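Local coordinates for methyltransferase (Geobacter sulfurreducens PCA, PDB 3C3P), which probably transfers a methyl group from S-adenosyl-L-methionine to an oxygen atom of its substrate, at residues 39-53 with 66-78. Residues are numbered along the deposited sequence; the frame is centred on the assembly and turned at random.
Sequences IVDRQTGRLLYLLAR and GLGCASWWFARAI. With EDO (1,2-ethanediol), chain R.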
loop_
_atom_site.group_PDB
_atom_site.type_symbol
_atom_site.label_atom_id
_atom_site.label_comp_id
_atom_site.label_asym_id
_atom_site.label_seq_id
_atom_site.Cartn_x
_atom_site.Cartn_y
_atom_site.Cartn_z
ATOM N N ILE A 39 -10.774 -7.382 15.782
ATOM C CA ILE A 39 -9.588 -6.520 15.612
ATOM C C ILE A 39 -8.812 -6.849 14.332
ATOM O O ILE A 39 -8.892 -7.943 13.767
ATOM C CB ILE A 39 -8.594 -6.544 16.844
ATOM C CG1 ILE A 39 -7.899 -7.905 16.998
ATOM C CG2 ILE A 39 -9.297 -6.102 18.151
ATOM C CD1 ILE A 39 -6.818 -7.920 18.096
ATOM N N VAL A 40 -8.093 -5.836 13.879
ATOM C CA VAL A 40 -7.220 -5.911 12.708
ATOM C C VAL A 40 -6.187 -7.045 12.838
ATOM O O VAL A 40 -5.457 -7.050 13.813
ATOM C CB VAL A 40 -6.510 -4.506 12.496
ATOM C CG1 VAL A 40 -5.230 -4.596 11.727
ATOM C CG2 VAL A 40 -7.498 -3.517 11.847
ATOM N N ASP A 41 -6.123 -8.002 11.898
ATOM C CA ASP A 41 -5.084 -9.069 11.999
ATOM C C ASP A 41 -3.667 -8.485 11.757
ATOM O O ASP A 41 -3.518 -7.334 11.331
ATOM C CB ASP A 41 -5.352 -10.365 11.178
ATOM C CG ASP A 41 -5.238 -10.225 9.652
ATOM O OD1 ASP A 41 -4.765 -9.219 9.069
ATOM O OD2 ASP A 41 -5.581 -11.241 9.004
ATOM N N ARG A 42 -2.644 -9.296 12.004
ATOM C CA ARG A 42 -1.243 -8.806 11.865
ATOM C C ARG A 42 -0.829 -8.391 10.477
ATOM O O ARG A 42 -0.147 -7.397 10.333
ATOM C CB ARG A 42 -0.204 -9.804 12.391
ATOM C CG ARG A 42 -0.130 -9.904 13.902
ATOM C CD ARG A 42 0.908 -10.947 14.334
ATOM N NE ARG A 42 2.308 -10.591 14.050
ATOM C CZ ARG A 42 3.316 -11.463 14.172
ATOM N NH1 ARG A 42 3.056 -12.719 14.466
ATOM N NH2 ARG A 42 4.566 -11.119 13.919
ATOM N N GLN A 43 -1.222 -9.138 9.455
ATOM C CA GLN A 43 -0.831 -8.785 8.089
ATOM C C GLN A 43 -1.438 -7.435 7.733
ATOM O O GLN A 43 -0.824 -6.614 7.044
ATOM C CB GLN A 43 -1.284 -9.838 7.076
ATOM C CG GLN A 43 -0.616 -11.200 7.260
ATOM C CD GLN A 43 0.864 -11.173 6.965
ATOM O OE1 GLN A 43 1.392 -10.168 6.506
ATOM N NE2 GLN A 43 1.529 -12.296 7.175
ATOM N N THR A 44 -2.658 -7.210 8.223
ATOM C CA THR A 44 -3.375 -5.976 7.952
ATOM C C THR A 44 -2.760 -4.809 8.715
ATOM O O THR A 44 -2.571 -3.734 8.160
ATOM C CB THR A 44 -4.909 -6.118 8.242
ATOM O OG1 THR A 44 -5.433 -7.159 7.402
ATOM C CG2 THR A 44 -5.655 -4.825 7.954
ATOM N N GLY A 45 -2.429 -5.031 9.972
ATOM C CA GLY A 45 -1.832 -3.983 10.789
ATOM C C GLY A 45 -0.494 -3.568 10.198
ATOM O O GLY A 45 -0.165 -2.389 10.157
ATOM N N ARG A 46 0.269 -4.553 9.737
ATOM C CA ARG A 46 1.598 -4.271 9.137
ATOM C C ARG A 46 1.431 -3.389 7.891
ATOM O O ARG A 46 2.206 -2.479 7.643
ATOM C CB ARG A 46 2.380 -5.562 8.844
ATOM C CG ARG A 46 2.823 -6.302 10.103
ATOM C CD ARG A 46 3.643 -7.562 9.813
ATOM N NE ARG A 46 4.881 -7.309 9.076
ATOM C CZ ARG A 46 6.018 -6.948 9.656
ATOM N NH1 ARG A 46 6.069 -6.777 10.961
ATOM N NH2 ARG A 46 7.098 -6.727 8.942
ATOM N N LEU A 47 0.360 -3.618 7.149
ATOM C CA LEU A 47 0.094 -2.817 5.943
ATOM C C LEU A 47 -0.239 -1.413 6.369
ATOM O O LEU A 47 0.202 -0.459 5.737
ATOM C CB LEU A 47 -1.039 -3.365 5.097
ATOM C CG LEU A 47 -1.345 -2.541 3.838
ATOM C CD1 LEU A 47 -0.152 -2.513 2.887
ATOM C CD2 LEU A 47 -2.622 -3.079 3.171
ATOM N N LEU A 48 -0.999 -1.286 7.449
ATOM C CA LEU A 48 -1.378 0.040 7.965
ATOM C C LEU A 48 -0.130 0.824 8.333
ATOM O O LEU A 48 0.029 1.991 8.016
ATOM C CB LEU A 48 -2.260 -0.046 9.206
ATOM C CG LEU A 48 -3.672 -0.646 9.049
ATOM C CD1 LEU A 48 -4.483 -0.525 10.362
ATOM C CD2 LEU A 48 -4.436 0.009 7.948
ATOM N N TYR A 49 0.729 0.154 9.069
ATOM C CA TYR A 49 2.018 0.749 9.474
ATOM C C TYR A 49 2.824 1.239 8.274
ATOM O O TYR A 49 3.292 2.362 8.247
ATOM C CB TYR A 49 2.864 -0.247 10.274
ATOM C CG TYR A 49 4.239 0.315 10.683
ATOM C CD1 TYR A 49 4.410 1.029 11.866
ATOM C CD2 TYR A 49 5.344 0.145 9.857
ATOM C CE1 TYR A 49 5.670 1.540 12.230
ATOM C CE2 TYR A 49 6.593 0.659 10.195
ATOM C CZ TYR A 49 6.748 1.362 11.383
ATOM O OH TYR A 49 7.999 1.855 11.695
ATOM N N LEU A 50 2.962 0.377 7.276
ATOM C CA LEU A 50 3.758 0.706 6.100
ATOM C C LEU A 50 3.161 1.880 5.341
ATOM O O LEU A 50 3.876 2.806 4.942
ATOM C CB LEU A 50 4.007 -0.520 5.199
ATOM C CG LEU A 50 5.016 -0.230 4.065
ATOM C CD1 LEU A 50 5.972 -1.416 3.781
ATOM C CD2 LEU A 50 4.254 0.271 2.799
ATOM N N LEU A 51 1.850 1.866 5.158
ATOM C CA LEU A 51 1.208 2.967 4.416
ATOM C C LEU A 51 1.391 4.305 5.145
ATOM O O LEU A 51 1.610 5.377 4.548
ATOM C CB LEU A 51 -0.294 2.656 4.199
ATOM C CG LEU A 51 -0.633 1.511 3.238
ATOM C CD1 LEU A 51 -2.122 1.182 3.315
ATOM C CD2 LEU A 51 -0.199 1.824 1.802
ATOM N N ALA A 52 1.332 4.238 6.463
ATOM C CA ALA A 52 1.445 5.425 7.303
ATOM C C ALA A 52 2.865 5.947 7.238
ATOM O O ALA A 52 3.095 7.139 7.142
ATOM C CB ALA A 52 1.015 5.131 8.760
ATOM N N ARG A 53 3.830 5.040 7.255
ATOM C CA ARG A 53 5.228 5.476 7.133
ATOM C C ARG A 53 5.479 6.197 5.799
ATOM O O ARG A 53 6.123 7.223 5.751
ATOM C CB ARG A 53 6.225 4.331 7.241
ATOM C CG ARG A 53 6.441 3.761 8.622
ATOM C CD ARG A 53 6.837 4.808 9.680
ATOM N NE ARG A 53 8.078 5.542 9.429
ATOM C CZ ARG A 53 9.281 5.191 9.876
ATOM N NH1 ARG A 53 9.470 4.073 10.575
ATOM N NH2 ARG A 53 10.305 5.962 9.571
ATOM N N GLY A 66 -11.715 -0.975 18.163
ATOM C CA GLY A 66 -11.706 -2.079 19.097
ATOM C C GLY A 66 -10.316 -2.269 19.683
ATOM O O GLY A 66 -9.333 -2.557 18.972
ATOM N N LEU A 67 -10.276 -2.067 21.001
ATOM C CA LEU A 67 -9.078 -2.191 21.830
ATOM C C LEU A 67 -7.955 -1.250 21.424
ATOM O O LEU A 67 -6.835 -1.378 21.910
ATOM C CB LEU A 67 -8.548 -3.634 21.823
ATOM C CG LEU A 67 -9.469 -4.743 22.322
ATOM C CD1 LEU A 67 -8.712 -6.046 22.220
ATOM C CD2 LEU A 67 -9.955 -4.509 23.747
ATOM N N GLY A 68 -8.276 -0.275 20.591
ATOM C CA GLY A 68 -7.270 0.671 20.110
ATOM C C GLY A 68 -6.263 -0.022 19.198
ATOM O O GLY A 68 -5.137 0.432 19.007
ATOM N N CYS A 69 -6.689 -1.118 18.600
ATOM C CA CYS A 69 -5.782 -1.880 17.735
ATOM C C CYS A 69 -5.238 -1.093 16.529
ATOM O O CYS A 69 -4.039 -1.110 16.244
ATOM C CB CYS A 69 -6.448 -3.164 17.249
ATOM S SG CYS A 69 -5.347 -4.174 16.250
ATOM N N ALA A 70 -6.125 -0.415 15.818
ATOM C CA ALA A 70 -5.728 0.368 14.636
ATOM C C ALA A 70 -4.823 1.520 15.042
ATOM O O ALA A 70 -3.795 1.797 14.419
ATOM C CB ALA A 70 -6.980 0.906 13.883
ATOM N N SER A 71 -5.204 2.159 16.134
ATOM C CA SER A 71 -4.461 3.318 16.669
ATOM C C SER A 71 -3.070 2.906 17.121
ATOM O O SER A 71 -2.119 3.680 17.055
ATOM C CB SER A 71 -5.227 3.955 17.826
ATOM O OG SER A 71 -6.508 4.396 17.405
ATOM N N TRP A 72 -2.960 1.655 17.552
ATOM C CA TRP A 72 -1.689 1.142 18.024
ATOM C C TRP A 72 -0.713 1.094 16.838
ATOM O O TRP A 72 0.435 1.548 16.938
ATOM C CB TRP A 72 -1.873 -0.214 18.707
ATOM C CG TRP A 72 -0.646 -0.696 19.282
ATOM C CD1 TRP A 72 -0.131 -0.397 20.526
ATOM C CD2 TRP A 72 0.285 -1.559 18.666
ATOM N NE1 TRP A 72 1.065 -1.042 20.707
ATOM C CE2 TRP A 72 1.345 -1.755 19.572
ATOM C CE3 TRP A 72 0.335 -2.188 17.435
ATOM C CZ2 TRP A 72 2.430 -2.567 19.278
ATOM C CZ3 TRP A 72 1.424 -2.988 17.147
ATOM C CH2 TRP A 72 2.446 -3.168 18.053
ATOM N N TRP A 73 -1.196 0.588 15.706
ATOM C CA TRP A 73 -0.361 0.468 14.483
ATOM C C TRP A 73 0.034 1.826 13.937
ATOM O O TRP A 73 1.188 2.074 13.577
ATOM C CB TRP A 73 -1.047 -0.362 13.385
ATOM C CG TRP A 73 -1.150 -1.813 13.736
ATOM C CD1 TRP A 73 -2.227 -2.451 14.288
ATOM C CD2 TRP A 73 -0.123 -2.792 13.605
ATOM N NE1 TRP A 73 -1.929 -3.786 14.489
ATOM C CE2 TRP A 73 -0.639 -4.014 14.096
ATOM C CE3 TRP A 73 1.204 -2.751 13.161
ATOM C CZ2 TRP A 73 0.104 -5.186 14.108
ATOM C CZ3 TRP A 73 1.942 -3.916 13.183
ATOM C CH2 TRP A 73 1.387 -5.119 13.660
ATOM N N PHE A 74 -0.943 2.716 13.906
ATOM C CA PHE A 74 -0.711 4.079 13.412
ATOM C C PHE A 74 0.212 4.917 14.326
ATOM O O PHE A 74 1.061 5.684 13.840
ATOM C CB PHE A 74 -2.027 4.833 13.188
ATOM C CG PHE A 74 -2.843 4.315 12.038
ATOM C CD1 PHE A 74 -2.324 4.349 10.743
ATOM C CD2 PHE A 74 -4.145 3.902 12.216
ATOM C CE1 PHE A 74 -3.068 3.909 9.651
ATOM C CE2 PHE A 74 -4.899 3.469 11.118
ATOM C CZ PHE A 74 -4.356 3.480 9.841
ATOM N N ALA A 75 0.031 4.785 15.639
ATOM C CA ALA A 75 0.823 5.559 16.609
ATOM C C ALA A 75 2.313 5.293 16.467
ATOM O O ALA A 75 3.151 6.174 16.653
ATOM C CB ALA A 75 0.366 5.268 18.064
ATOM N N ARG A 76 2.604 4.057 16.134
ATOM C CA ARG A 76 3.980 3.574 15.980
ATOM C C ARG A 76 4.662 4.127 14.748
ATOM O O ARG A 76 5.882 4.135 14.659
ATOM C CB ARG A 76 4.006 2.037 15.865
ATOM C CG ARG A 76 3.425 1.292 17.063
ATOM C CD ARG A 76 3.929 -0.158 17.149
ATOM N NE ARG A 76 5.396 -0.177 17.073
ATOM C CZ ARG A 76 6.202 -1.140 17.503
ATOM N NH1 ARG A 76 5.740 -2.181 18.187
ATOM N NH2 ARG A 76 7.513 -1.005 17.310
ATOM N N ALA A 77 3.838 4.606 13.820
ATOM C CA ALA A 77 4.291 5.104 12.507
ATOM C C ALA A 77 4.448 6.599 12.349
ATOM O O ALA A 77 4.909 7.060 11.308
ATOM C CB ALA A 77 3.302 4.595 11.411
ATOM N N ILE A 78 4.091 7.347 13.383
ATOM C CA ILE A 78 4.137 8.819 13.299
ATOM C C ILE A 78 5.096 9.505 14.259
ATOM O O ILE A 78 5.496 8.958 15.300
ATOM C CB ILE A 78 2.696 9.439 13.495
ATOM C CG1 ILE A 78 2.215 9.261 14.930
ATOM C CG2 ILE A 78 1.662 8.823 12.497
ATOM C CD1 ILE A 78 1.001 10.093 15.278
HETATM C C1 EDO R . 9.555 8.547 2.654
HETATM O O1 EDO R . 8.577 7.589 2.305
HETATM C C2 EDO R . 9.137 8.962 4.007
HETATM O O2 EDO R . 8.863 7.876 4.873
HETATM O O HOH W 1 8.180 2.534 14.151
#
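Trp-73 leaves its helix with CG beside the backbone N (chi1 -69°) and its indole turned across the CA-CB bond, which lays one ring face flat on the backbone of Gly-45. Gly-45 CA stands 3.5 Å from the centroid of the five-membered ring of Trp-73, almost straight above it, a CH-pi contact. The indole fits this close because Gly-45 has no side chain there, and Gly-45 O comes within 3.3 Å of Trp-73 CE3. Gly-45 and Arg-46 N on one face and Trp-72 CZ3 on the other sandwich the indole, with Cys-69 SG at its edge, which should limit its tilt.

Further along, Tyr-49 swings CG anti to its backbone N (chi1 178°), bringing the ring edge against the backbone carbonyls of Trp-73 and Arg-76: CE1 of Tyr-49 lies 3.6 Å from Arg-76 O. The oxygen of a water lies 2.6 Å from Tyr-49 OH and donates to Arg-76 O. Arg-53 NH1 donates to Tyr-49 OH at 2.9 Å, a somewhat bent bond with the oxygen in the plane of the Arg-53 guanidinium. Beside it the methyls of Ala-52 and Ala-77 meet, CB to CB, at 3.5 Å, while Leu-48 puts both methyls near CZ of Phe-74. Phe-193 of the second subunit meets the Tyr-49 ring, which places this end at the dimer interface.

The axes of 42-53 and 69-75 approach to 8.5 Å and cross at -41°. Helices 42-55 and 69-75, joined through strand 59-63, pack together beside the central sheet in the Rossmann-like fold of class I S-adenosylmethionine-dependent methyltransferases.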